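Local coordinates for small S protein (Podospora anserina, PDB 2WVO) that triggers heterokaryon incompatibility, killing fused cells when it meets the prion form of its allelic partner, through a mostly helical globular domain, at residues A48-S53 with S134-Q139; L110-D115 with A149-K154; D117-G122 with L197-D202; I159-A164 with G205-A210; V179-A184 with M211-A216. One frame throughout, in Å; residues are numbered along the deposited sequence.

Contact 1 of 5, residues A48-S53 with S134-Q139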
# COMPACT_ATOMS: atom_id res chain seq x y z
N ALA A 48 7.76 14.63 -5.34
CA ALA A 48 8.06 13.29 -4.84
C ALA A 48 9.23 12.68 -5.60
O ALA A 48 10.11 12.06 -5.01
CB ALA A 48 6.81 12.38 -4.93
N LYS A 49 9.23 12.89 -6.92
CA LYS A 49 10.33 12.49 -7.80
C LYS A 49 11.65 13.21 -7.47
O LYS A 49 12.70 12.57 -7.34
CB LYS A 49 9.94 12.73 -9.25
CG LYS A 49 10.86 12.10 -10.28
CD LYS A 49 10.46 12.55 -11.68
CE LYS A 49 11.19 11.78 -12.75
NZ LYS A 49 10.59 12.04 -14.10
N VAL A 50 11.58 14.54 -7.35
CA VAL A 50 12.75 15.37 -7.01
C VAL A 50 13.39 14.94 -5.69
O VAL A 50 14.60 14.89 -5.55
CB VAL A 50 12.36 16.89 -6.92
CG1 VAL A 50 13.44 17.69 -6.19
CG2 VAL A 50 12.09 17.46 -8.29
N ARG A 51 12.53 14.65 -4.73
CA ARG A 51 12.88 14.16 -3.41
C ARG A 51 13.74 12.89 -3.51
O ARG A 51 14.79 12.76 -2.88
CB ARG A 51 11.54 13.87 -2.75
CG ARG A 51 11.50 13.73 -1.27
CD ARG A 51 11.69 15.02 -0.47
NE ARG A 51 12.43 14.59 0.71
CZ ARG A 51 11.88 14.04 1.78
NH1 ARG A 51 10.56 13.93 1.88
NH2 ARG A 51 12.65 13.63 2.78
N LEU A 52 13.27 11.95 -4.31
CA LEU A 52 13.97 10.70 -4.59
C LEU A 52 15.32 11.00 -5.27
O LEU A 52 16.36 10.50 -4.85
CB LEU A 52 13.07 9.83 -5.47
CG LEU A 52 12.87 8.32 -5.35
CD1 LEU A 52 13.12 7.73 -3.94
CD2 LEU A 52 11.46 7.97 -5.88
N SER A 53 15.29 11.85 -6.30
CA SER A 53 16.51 12.24 -7.01
C SER A 53 17.52 12.94 -6.11
O SER A 53 18.72 12.72 -6.25
CB SER A 53 16.19 13.11 -8.24
OG SER A 53 16.06 14.48 -7.89
N SER A 134 16.18 15.08 -14.57
CA SER A 134 16.88 14.65 -15.80
C SER A 134 18.39 14.88 -15.74
O SER A 134 19.16 14.03 -16.22
CB SER A 134 16.32 15.35 -17.03
OG SER A 134 15.09 14.76 -17.42
N ARG A 135 18.81 16.01 -15.18
CA ARG A 135 20.23 16.31 -14.98
C ARG A 135 20.85 15.29 -14.02
O ARG A 135 21.87 14.69 -14.32
CB ARG A 135 20.44 17.74 -14.44
CG ARG A 135 21.85 18.00 -13.86
CD ARG A 135 21.78 18.91 -12.64
NE ARG A 135 22.38 18.30 -11.45
CZ ARG A 135 22.04 18.58 -10.20
NH1 ARG A 135 21.08 19.48 -9.94
NH2 ARG A 135 22.64 17.97 -9.19
N ARG A 136 20.21 15.11 -12.87
CA ARG A 136 20.67 14.18 -11.85
C ARG A 136 20.68 12.73 -12.32
O ARG A 136 21.58 11.98 -11.97
CB ARG A 136 19.81 14.29 -10.60
CG ARG A 136 20.07 15.53 -9.82
CD ARG A 136 19.16 15.62 -8.65
NE ARG A 136 19.49 16.77 -7.81
CZ ARG A 136 18.68 17.30 -6.91
NH1 ARG A 136 17.46 16.79 -6.72
NH2 ARG A 136 19.09 18.34 -6.20
N GLN A 137 19.67 12.34 -13.09
CA GLN A 137 19.48 10.94 -13.43
C GLN A 137 20.50 10.44 -14.41
O GLN A 137 20.58 10.92 -15.54
CB GLN A 137 18.05 10.66 -13.93
CG GLN A 137 17.01 10.67 -12.84
CD GLN A 137 17.48 9.97 -11.56
OE1 GLN A 137 17.70 8.75 -11.55
NE2 GLN A 137 17.63 10.75 -10.49
N LYS A 138 21.30 9.47 -13.94
CA LYS A 138 22.31 8.79 -14.76
C LYS A 138 21.60 8.24 -15.98
O LYS A 138 20.47 7.73 -15.88
CB LYS A 138 22.98 7.66 -13.98
CG LYS A 138 24.30 7.18 -14.58
CD LYS A 138 24.64 5.76 -14.14
CE LYS A 138 25.95 5.28 -14.75
NZ LYS A 138 27.13 5.99 -14.18
N GLN A 139 22.25 8.35 -17.14
CA GLN A 139 21.54 8.22 -18.40
C GLN A 139 20.93 6.84 -18.67
O GLN A 139 21.45 5.81 -18.24
CB GLN A 139 22.35 8.76 -19.58
CG GLN A 139 22.04 10.24 -19.88
CD GLN A 139 22.09 11.14 -18.64
OE1 GLN A 139 21.13 11.86 -18.34
NE2 GLN A 139 23.22 11.11 -17.92
O HOH W 1 12.59 14.17 -15.36

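Contact 2 of 5, residues L110-D115 with A149-K154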
# COMPACT_ATOMS: atom_id res chain seq x y z
N LEU A 110 -12.61 8.50 -18.73
CA LEU A 110 -11.26 8.03 -19.07
C LEU A 110 -10.40 9.10 -19.74
O LEU A 110 -9.29 8.83 -20.20
CB LEU A 110 -11.33 6.75 -19.92
CG LEU A 110 -11.81 5.46 -19.24
CD1 LEU A 110 -11.84 4.29 -20.21
CD2 LEU A 110 -10.98 5.12 -18.00
N VAL A 111 -10.92 10.32 -19.77
CA VAL A 111 -10.21 11.47 -20.33
C VAL A 111 -9.13 11.91 -19.35
O VAL A 111 -9.36 11.97 -18.14
CB VAL A 111 -11.20 12.64 -20.68
CG1 VAL A 111 -10.46 13.81 -21.34
CG2 VAL A 111 -12.34 12.15 -21.58
N VAL A 112 -7.94 12.20 -19.87
CA VAL A 112 -6.82 12.64 -19.05
C VAL A 112 -6.31 14.01 -19.48
O VAL A 112 -6.53 14.44 -20.62
CB VAL A 112 -5.64 11.60 -19.03
CG1 VAL A 112 -6.13 10.20 -18.62
CG2 VAL A 112 -4.92 11.56 -20.38
N PHE A 113 -5.62 14.69 -18.57
CA PHE A 113 -4.91 15.92 -18.89
C PHE A 113 -3.60 15.64 -19.63
O PHE A 113 -2.93 14.64 -19.37
CB PHE A 113 -4.58 16.67 -17.60
CG PHE A 113 -5.75 17.31 -16.92
CD1 PHE A 113 -6.23 16.81 -15.71
CD2 PHE A 113 -6.36 18.45 -17.46
CE1 PHE A 113 -7.31 17.43 -15.06
CE2 PHE A 113 -7.45 19.07 -16.83
CZ PHE A 113 -7.92 18.56 -15.62
N GLU A 114 -3.26 16.54 -20.56
CA GLU A 114 -1.93 16.62 -21.16
C GLU A 114 -1.17 17.78 -20.52
O GLU A 114 -1.78 18.68 -19.94
CB GLU A 114 -2.02 16.86 -22.67
CG GLU A 114 -2.62 15.73 -23.49
CD GLU A 114 -2.96 16.17 -24.90
OE1 GLU A 114 -4.12 16.01 -25.32
OE2 GLU A 114 -2.07 16.70 -25.59
N ASP A 115 0.15 17.78 -20.65
CA ASP A 115 0.99 18.81 -20.03
C ASP A 115 0.61 20.24 -20.42
O ASP A 115 0.65 21.14 -19.58
CB ASP A 115 2.47 18.56 -20.34
CG ASP A 115 3.07 17.45 -19.48
OD1 ASP A 115 2.34 16.82 -18.68
OD2 ASP A 115 4.30 17.21 -19.62
N ALA A 149 -2.80 5.98 -16.07
CA ALA A 149 -3.47 7.15 -15.48
C ALA A 149 -3.93 6.96 -14.04
O ALA A 149 -4.45 5.90 -13.67
CB ALA A 149 -4.66 7.55 -16.36
N LEU A 150 -3.72 8.00 -13.23
CA LEU A 150 -4.34 8.10 -11.91
C LEU A 150 -5.70 8.77 -12.08
O LEU A 150 -5.79 9.89 -12.58
CB LEU A 150 -3.46 8.91 -10.95
CG LEU A 150 -2.13 8.32 -10.47
CD1 LEU A 150 -1.19 9.39 -9.94
CD2 LEU A 150 -2.37 7.24 -9.39
N TYR A 151 -6.76 8.08 -11.65
CA TYR A 151 -8.13 8.57 -11.85
C TYR A 151 -8.80 9.17 -10.61
O TYR A 151 -9.82 9.85 -10.73
CB TYR A 151 -9.03 7.48 -12.42
CG TYR A 151 -8.64 7.00 -13.78
CD1 TYR A 151 -7.99 5.78 -13.95
CD2 TYR A 151 -8.91 7.77 -14.92
CE1 TYR A 151 -7.63 5.33 -15.20
CE2 TYR A 151 -8.55 7.32 -16.18
CZ TYR A 151 -7.91 6.09 -16.31
OH TYR A 151 -7.54 5.63 -17.55
N ASP A 152 -8.27 8.92 -9.42
CA ASP A 152 -8.80 9.64 -8.27
C ASP A 152 -7.75 10.16 -7.31
O ASP A 152 -6.60 9.70 -7.35
CB ASP A 152 -9.98 8.88 -7.60
CG ASP A 152 -9.56 8.07 -6.39
OD1 ASP A 152 -8.67 7.21 -6.53
OD2 ASP A 152 -10.15 8.30 -5.30
N GLY A 153 -8.15 11.14 -6.50
CA GLY A 153 -7.28 11.83 -5.55
C GLY A 153 -6.59 10.94 -4.54
O GLY A 153 -5.40 11.10 -4.31
N LYS A 154 -7.33 10.02 -3.93
CA LYS A 154 -6.77 9.02 -3.01
C LYS A 154 -5.54 8.30 -3.56
O LYS A 154 -4.57 8.09 -2.84
CB LYS A 154 -7.82 7.97 -2.64
CG LYS A 154 -8.89 8.44 -1.68
CD LYS A 154 -8.34 8.64 -0.27
CE LYS A 154 -9.42 8.43 0.78
NZ LYS A 154 -10.76 8.79 0.25
O HOH W 2 -7.43 6.87 -19.72

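Contact 3 of 5, residues D117-G122 with L197-D202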
# COMPACT_ATOMS: atom_id res chain seq x y z
N ASP A 117 -2.18 21.46 -20.78
CA ASP A 117 -3.41 21.89 -20.08
C ASP A 117 -3.14 22.72 -18.82
O ASP A 117 -4.02 23.46 -18.36
CB ASP A 117 -4.29 20.68 -19.72
CG ASP A 117 -4.80 19.92 -20.94
OD1 ASP A 117 -5.13 18.72 -20.80
OD2 ASP A 117 -4.88 20.49 -22.05
N MET A 118 -1.95 22.58 -18.25
CA MET A 118 -1.55 23.31 -17.04
C MET A 118 -1.54 24.81 -17.27
O MET A 118 -1.22 25.26 -18.37
CB MET A 118 -0.15 22.87 -16.57
CG MET A 118 -0.11 21.57 -15.75
SD MET A 118 1.56 21.06 -15.25
CE MET A 118 2.20 20.51 -16.82
N LYS A 119 -1.89 25.58 -16.23
CA LYS A 119 -1.69 27.04 -16.19
C LYS A 119 -0.23 27.33 -16.59
O LYS A 119 0.62 26.45 -16.46
CB LYS A 119 -1.94 27.57 -14.77
CG LYS A 119 -0.72 27.38 -13.80
CD LYS A 119 -0.97 27.79 -12.34
CE LYS A 119 -1.69 26.69 -11.56
NZ LYS A 119 -1.83 26.94 -10.11
N PRO A 120 0.07 28.56 -17.06
CA PRO A 120 1.46 28.84 -17.46
C PRO A 120 2.49 28.72 -16.32
O PRO A 120 3.63 28.32 -16.58
CB PRO A 120 1.39 30.30 -17.96
CG PRO A 120 -0.04 30.53 -18.29
CD PRO A 120 -0.80 29.74 -17.27
N ILE A 121 2.09 29.06 -15.10
CA ILE A 121 3.00 29.06 -13.95
C ILE A 121 3.26 27.65 -13.43
O ILE A 121 4.39 27.29 -13.11
CB ILE A 121 2.54 30.04 -12.85
CG1 ILE A 121 3.19 31.41 -13.10
CG2 ILE A 121 2.88 29.52 -11.45
CD1 ILE A 121 2.51 32.57 -12.45
N GLY A 122 2.20 26.85 -13.35
CA GLY A 122 2.31 25.44 -13.04
C GLY A 122 3.09 24.72 -14.12
O GLY A 122 3.93 23.88 -13.83
N LEU A 197 7.10 30.70 -6.54
CA LEU A 197 7.59 30.25 -5.23
C LEU A 197 6.46 29.83 -4.29
O LEU A 197 6.60 28.89 -3.50
CB LEU A 197 8.46 31.32 -4.59
CG LEU A 197 9.87 31.56 -5.16
CD1 LEU A 197 10.45 32.86 -4.62
CD2 LEU A 197 10.81 30.38 -4.86
N THR A 198 5.33 30.54 -4.39
CA THR A 198 4.18 30.34 -3.52
C THR A 198 3.43 29.07 -3.92
O THR A 198 2.95 28.33 -3.06
CB THR A 198 3.24 31.58 -3.59
OG1 THR A 198 4.00 32.74 -3.25
CG2 THR A 198 2.04 31.44 -2.65
N ILE A 199 3.36 28.84 -5.23
CA ILE A 199 2.78 27.62 -5.78
C ILE A 199 3.64 26.39 -5.40
O ILE A 199 3.09 25.35 -5.00
CB ILE A 199 2.58 27.73 -7.33
CG1 ILE A 199 1.59 28.85 -7.69
CG2 ILE A 199 2.12 26.41 -7.92
CD1 ILE A 199 0.15 28.67 -7.18
N LEU A 200 4.97 26.52 -5.50
CA LEU A 200 5.90 25.48 -5.07
C LEU A 200 5.79 25.12 -3.59
O LEU A 200 5.72 23.94 -3.24
CB LEU A 200 7.36 25.87 -5.36
CG LEU A 200 8.20 25.20 -6.45
CD1 LEU A 200 9.65 25.56 -6.23
CD2 LEU A 200 8.03 23.67 -6.54
N LYS A 201 5.80 26.14 -2.73
CA LYS A 201 5.72 25.93 -1.28
C LYS A 201 4.41 25.26 -0.86
O LYS A 201 4.40 24.44 0.07
CB LYS A 201 5.91 27.24 -0.52
CG LYS A 201 5.91 27.07 0.99
CD LYS A 201 6.09 28.38 1.71
CE LYS A 201 6.11 28.17 3.22
NZ LYS A 201 4.76 27.87 3.79
N ASP A 202 3.32 25.61 -1.53
CA ASP A 202 2.01 25.03 -1.25
C ASP A 202 1.96 23.55 -1.64
O ASP A 202 1.40 22.74 -0.91
CB ASP A 202 0.90 25.81 -1.95
CG ASP A 202 -0.40 25.03 -2.06
OD1 ASP A 202 -1.28 25.21 -1.20
OD2 ASP A 202 -0.54 24.21 -3.01

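Contact 4 of 5, residues I159-A164 with G205-A210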
# COMPACT_ATOMS: atom_id res chain seq x y z
N ILE A 159 0.53 7.66 -3.30
CA ILE A 159 1.88 7.65 -3.88
C ILE A 159 2.76 8.76 -3.30
O ILE A 159 3.85 8.52 -2.80
CB ILE A 159 1.83 7.77 -5.43
CG1 ILE A 159 1.35 6.45 -6.04
CG2 ILE A 159 3.23 8.17 -6.01
CD1 ILE A 159 0.91 6.59 -7.49
N VAL A 160 2.25 9.98 -3.39
CA VAL A 160 2.98 11.16 -2.99
C VAL A 160 3.32 11.13 -1.49
O VAL A 160 4.45 11.43 -1.11
CB VAL A 160 2.19 12.41 -3.48
CG1 VAL A 160 2.35 13.59 -2.59
CG2 VAL A 160 2.59 12.71 -4.93
N ASP A 161 2.37 10.71 -0.66
CA ASP A 161 2.58 10.65 0.79
C ASP A 161 3.55 9.52 1.16
O ASP A 161 4.46 9.72 1.96
CB ASP A 161 1.25 10.53 1.55
CG ASP A 161 0.40 11.80 1.44
OD1 ASP A 161 0.98 12.89 1.31
OD2 ASP A 161 -0.86 11.72 1.51
N GLN A 162 3.36 8.35 0.56
CA GLN A 162 4.22 7.20 0.88
C GLN A 162 5.63 7.37 0.38
O GLN A 162 6.58 7.12 1.12
CB GLN A 162 3.61 5.89 0.39
CG GLN A 162 2.38 5.48 1.20
CD GLN A 162 2.12 3.99 1.12
OE1 GLN A 162 1.00 3.57 0.83
NE2 GLN A 162 3.16 3.18 1.36
N VAL A 163 5.80 7.84 -0.86
CA VAL A 163 7.15 8.14 -1.37
C VAL A 163 7.89 9.09 -0.43
O VAL A 163 9.03 8.80 -0.06
CB VAL A 163 7.15 8.64 -2.86
CG1 VAL A 163 8.50 9.24 -3.27
CG2 VAL A 163 6.80 7.49 -3.81
N ALA A 164 7.25 10.19 -0.05
CA ALA A 164 7.82 11.19 0.86
C ALA A 164 8.27 10.61 2.22
O ALA A 164 9.40 10.87 2.66
CB ALA A 164 6.84 12.35 1.07
N GLY A 205 4.08 21.36 0.69
CA GLY A 205 3.49 21.19 2.02
C GLY A 205 3.16 19.75 2.36
O GLY A 205 2.36 19.10 1.67
N GLY A 206 3.79 19.23 3.42
CA GLY A 206 3.57 17.86 3.88
C GLY A 206 4.45 16.80 3.23
O GLY A 206 4.49 15.66 3.69
N ILE A 207 5.17 17.16 2.17
CA ILE A 207 5.94 16.16 1.42
C ILE A 207 7.43 16.46 1.21
O ILE A 207 8.22 15.56 0.93
CB ILE A 207 5.25 15.77 0.07
CG1 ILE A 207 5.14 16.98 -0.87
CG2 ILE A 207 3.89 15.09 0.33
CD1 ILE A 207 4.75 16.62 -2.30
N ASP A 208 7.82 17.72 1.36
CA ASP A 208 9.21 18.11 1.16
C ASP A 208 9.46 19.35 2.02
O ASP A 208 9.32 20.48 1.55
CB ASP A 208 9.47 18.40 -0.33
CG ASP A 208 10.95 18.52 -0.68
OD1 ASP A 208 11.82 18.62 0.22
OD2 ASP A 208 11.24 18.53 -1.91
N ALA A 209 9.78 19.12 3.29
CA ALA A 209 9.97 20.22 4.25
C ALA A 209 11.16 21.09 3.85
O ALA A 209 11.13 22.30 4.05
CB ALA A 209 10.13 19.68 5.67
N ALA A 210 12.19 20.47 3.26
CA ALA A 210 13.38 21.17 2.77
C ALA A 210 13.09 22.11 1.60
O ALA A 210 13.64 23.21 1.55
CB ALA A 210 14.49 20.17 2.40

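Contact 5 of 5, residues V179-A184 with M211-A216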
# COMPACT_ATOMS: atom_id res chain seq x y z
N VAL A 179 23.70 17.88 3.55
CA VAL A 179 23.81 17.77 2.09
C VAL A 179 22.44 17.91 1.40
O VAL A 179 22.32 18.64 0.41
CB VAL A 179 24.49 16.43 1.70
CG1 VAL A 179 24.79 16.37 0.20
CG2 VAL A 179 25.79 16.24 2.50
N CYS A 180 21.42 17.24 1.92
CA CYS A 180 20.07 17.33 1.36
C CYS A 180 19.46 18.73 1.46
O CYS A 180 18.77 19.18 0.54
CB CYS A 180 19.13 16.29 1.98
SG CYS A 180 19.42 14.60 1.42
N HIS A 181 19.72 19.42 2.57
CA HIS A 181 19.16 20.76 2.74
C HIS A 181 19.81 21.79 1.81
O HIS A 181 19.12 22.66 1.27
CB HIS A 181 19.16 21.23 4.20
CG HIS A 181 18.10 22.25 4.50
ND1 HIS A 181 18.37 23.46 5.11
CD2 HIS A 181 16.77 22.25 4.23
CE1 HIS A 181 17.25 24.15 5.22
NE2 HIS A 181 16.26 23.44 4.69
N LYS A 182 21.12 21.66 1.62
CA LYS A 182 21.87 22.49 0.66
C LYS A 182 21.40 22.24 -0.78
O LYS A 182 21.27 23.18 -1.57
CB LYS A 182 23.38 22.27 0.82
CG LYS A 182 24.22 22.18 -0.47
CD LYS A 182 24.52 20.72 -0.83
CE LYS A 182 25.89 20.55 -1.51
NZ LYS A 182 25.80 20.30 -2.98
N LEU A 183 21.16 20.97 -1.10
CA LEU A 183 20.68 20.56 -2.41
C LEU A 183 19.31 21.16 -2.70
O LEU A 183 19.08 21.66 -3.80
CB LEU A 183 20.62 19.03 -2.48
CG LEU A 183 21.61 18.19 -3.29
CD1 LEU A 183 22.87 18.93 -3.68
CD2 LEU A 183 21.93 16.91 -2.55
N ALA A 184 18.43 21.13 -1.70
CA ALA A 184 17.10 21.76 -1.78
C ALA A 184 17.19 23.26 -2.06
O ALA A 184 16.39 23.80 -2.81
CB ALA A 184 16.30 21.49 -0.52
N MET A 211 12.24 21.70 0.66
CA MET A 211 11.84 22.58 -0.44
C MET A 211 10.93 23.70 0.06
O MET A 211 11.03 24.84 -0.40
CB MET A 211 11.15 21.80 -1.55
CG MET A 211 10.75 22.65 -2.76
SD MET A 211 9.93 21.70 -4.06
CE MET A 211 11.29 20.65 -4.61
N SER A 212 10.05 23.36 1.00
CA SER A 212 9.11 24.31 1.59
C SER A 212 9.84 25.42 2.36
O SER A 212 9.49 26.59 2.24
CB SER A 212 8.13 23.56 2.50
OG SER A 212 7.07 24.41 2.91
N ASP A 213 10.86 25.04 3.13
CA ASP A 213 11.70 25.99 3.87
C ASP A 213 12.51 26.90 2.94
O ASP A 213 12.55 28.11 3.15
CB ASP A 213 12.63 25.26 4.84
CG ASP A 213 11.88 24.56 5.96
OD1 ASP A 213 10.72 24.92 6.23
OD2 ASP A 213 12.47 23.64 6.58
N ALA A 214 13.13 26.31 1.93
CA ALA A 214 13.88 27.08 0.93
C ALA A 214 13.00 28.09 0.18
O ALA A 214 13.46 29.18 -0.15
CB ALA A 214 14.58 26.16 -0.05
N ALA A 215 11.75 27.71 -0.08
CA ALA A 215 10.81 28.58 -0.79
C ALA A 215 10.29 29.71 0.11
O ALA A 215 10.18 30.85 -0.33
CB ALA A 215 9.66 27.77 -1.36
N ALA A 216 9.98 29.37 1.36
CA ALA A 216 9.54 30.33 2.37
C ALA A 216 10.62 31.35 2.70
O ALA A 216 10.32 32.52 2.95
CB ALA A 216 9.10 29.62 3.64

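Contact 1 of 5, residues A48-S53 with S134-Q139
Ser53 and Arg136 bring the two backbones together, with their CA atoms 6.7 Å apart where the middle of helix 38-59 passes the C-terminal end of helix 120-136. Both side chains leave their backbones toward the other segment. Arg136 reaches past Ser53 with a chain extended from CG to NE, CD also touching the hydroxyl, and its NH1 donates to Ser53 OG over 2.9 Å, with an N-H...O angle of 161°. The acceptor lies within 2° of the guanidinium plane, so the arginine is met at its edge. Ser53 OG sits between its own backbone N and carbonyl carbon (chi1 85°), a rotation that turns the hydroxyl back onto its helix, where it donates to Val50 O, one turn earlier, at 2.8 Å. The hydroxyl is thus gripped twice, as acceptor from the arginine and as donor to the helix, and its rotation is fixed. Val50 O itself lies 3.6 Å from Arg136 NH1, also near the guanidinium plane. Gln137, the first residue to depart from helical angles, has a bent side chain that brings its amide end against Ser53 CB. At the far margin a water links Lys49 NZ to Ser134 OG by long bonds of 3.2 and 3.3 Å. The stronger partner of Arg136 lies elsewhere: NH2 forms a salt bridge with Glu187, while Lys49 pairs with Glu26. What emerges is a polar join between two helices of the HeLo domain, in which a serine already bonded to its own helix receives an arginine from the end of helix 120-136.

Contact 2 of 5, residues L110-D115 with A149-K154
Two apolar side chains of the loop between helices 75-104 and 120-136, Leu110 and Val112, rest on Ala149 in strand 148-150 and Tyr151 just beyond it, in a partly buried contact about 17 Å from the centre of the chain to its own centre. Leu110 crosses the tyrosine obliquely at its hydroxyl end, CD2 lying 3.6 Å from Tyr151 CZ and much the same distance from the hydroxyl. Val112 has its CB directed toward the strand, and its CG1, set beside the backbone N by a chi1 of -54°, meets Ala149 CB at 3.8 Å. The same methyl only grazes the ring, 4.5 Å from Tyr151 CE2. This edge of the mostly helical domain carries its small two-stranded parallel sheet, 28-30 beside 148-150; Val111 makes a backbone bond to Arg32, and that of Phe113 to Leu30 joins the loop to strand 28-30. Polar contact across the segments runs through one water: it donates to Leu110 O at 2.7 Å and lies 2.5 Å from Tyr151 OH, in the plane of the ring. Glu102 makes a further, weak bond to that hydroxyl, and Tyr101 stacks with the Tyr151 ring.

Contact 3 of 5, residues D117-G122 with L197-D202
Ile121 and Ile199 make the apolar half of this small surface contact, where the first turn of helix 120-136 faces helix 194-204. Their branched side chains cross at about a right angle, and Ile121 CG2 lies 4.0 Å from Ile199 CG1. Both CB atoms are directed at the opposite segment. A chi1 of -62° on Ile199 swings CG1 beside its backbone N, and from there the branch carries the CD1 methyl onward to the second partner, Lys119. Here the distance is much the same but the character differs: a flexible charged chain offers just its end atom. The lysine approaches tip to tip, NZ standing 3.9 Å from Ile199 CD1, a van der Waals approach of an ammonium group to a methyl with no polar bond between them. Its chain is bent at the third torsion (81°), which directs the amine at the isoleucine. All three side chains remain partly exposed, and the two segments bury just 114 Å² between them, so the apolar patch amounts to little more than one isoleucine pair with a lysine along its margin. Lys119 is also the N-cap residue of helix 120-136, and its backbone N donates to Glu39 OE2 from helix 38-59. Ile199 also rests on Leu43 of helix 38-59 and on Leu125, one turn further along helix 120-136, while Leu200 and Lys201 beside it pack against helix 209-218, so that helix 194-204 has neighbours in all three helices.

Contact 4 of 5, residues I159-A164 with G205-A210
Ile207 reaches across from the turn that links helix 194-204 to helix 209-218 and lays its side chain on Val160, Asp161 and Ala164 of helix 153-172. At its root, CB packs 3.9 Å from Ala164 CB, where the two backbones draw together with CA atoms 5.3 Å apart. The branch methyl CG2 touches most: it meets Val160 CG1 at 3.6 Å and, from another direction, Asp161 OD1 at 3.8 Å. CG1 takes the position between backbone N and carbonyl carbon (chi1 62°), and from it the chain extends to CD1, whose tip also reaches Val160 CG1, at 3.9 Å. Valine and isoleucine cross obliquely, with one valine methyl shared by two methyls of its partner. The carbonyl of Ile207 takes part too, its O lying 3.5 Å from Ala164 CB while accepting a bond from Arg51 NH1. Just before it, Gly206 has a positive phi of 88°, a turn that a glycine backbone adopts readily; just after it, Asp208 serves as N-cap of helix 209-218, with OD1 bonded to Met211 N and OD2 in a salt bridge to Arg54. The chemistry is divided accordingly: the join to helix 153-172 is mainly aliphatic, with a carboxylate oxygen and a carbonyl only in van der Waals contact, and the buried polar groups of the turn find their partners in arginines of helix 38-59 and in the helix that the turn begins.

Contact 5 of 5, residues V179-A184 with M211-A216
Ala184 faces Met211 and Ala214 where helices 177-187 and 209-218 pack against each other in the C-terminal part of the helical HeLo domain. The axes of the two short segments approach to 9.4 Å, with a crossing angle of -47°, and the backbones come nearest at Ala184 and Met211, whose CA atoms are 5.5 Å apart. Contact between small side chains and backbone carries the buried part. Ala184 CB points at the other helix and lies 4.2 Å from Met211 N, in the first turn; that nitrogen is occupied by Asp208 OD1, the cap of helix 209-218. In return, Ala214 CB stands 4.1 Å from Ala184 O. Each alanine methyl thus meets backbone of the other helix, Ala184 CB that of Met211 and Ala214 CB that of Ala184, and their small size is consistent with the close CA approach. The side chain of Met211 leads elsewhere: its CB is directed away from helix 177-187, and the chain packs on Leu200 and Ile47. Toward the exposed side the polar residues meet without bonding. His181 has CG anti to its backbone N (chi1 -154°), which carries the ring toward Asp213, and the ring and carboxylate planes are 76° apart. Its ring also packs on Ala210, a turn earlier in helix 209-218. The charged atoms do not touch, though an acidic group so near may favour a protonated imidazole. Asp213 CB lies close to the ring plane, at its edge, 4.1 Å from His181 NE2, a nitrogen that this contact buries and that has no hydrogen-bonding partner in the model.

Overall arrangement
Helix 38-59 runs through the group: contact 1 lies on it, and side chains of all the others reach it. Contacts 1 and 3 share helix 120-136 at its two ends, centres 20 Å apart; contacts 2 and 4 share helix 153-172, and contacts 4 and 5 share helix 209-218, with centres 13 Å apart. Contact 2, by the small sheet, lies farthest from contact 5, 29 Å between centres and across the middle of the chain. Along the sequence contact 1 closes before contacts 4 and 5 open, whereas contacts 1, 2 and 3 interlace. Early and late helices are thereby knit into one globular domain, the part that restrains the C-terminal prion domain.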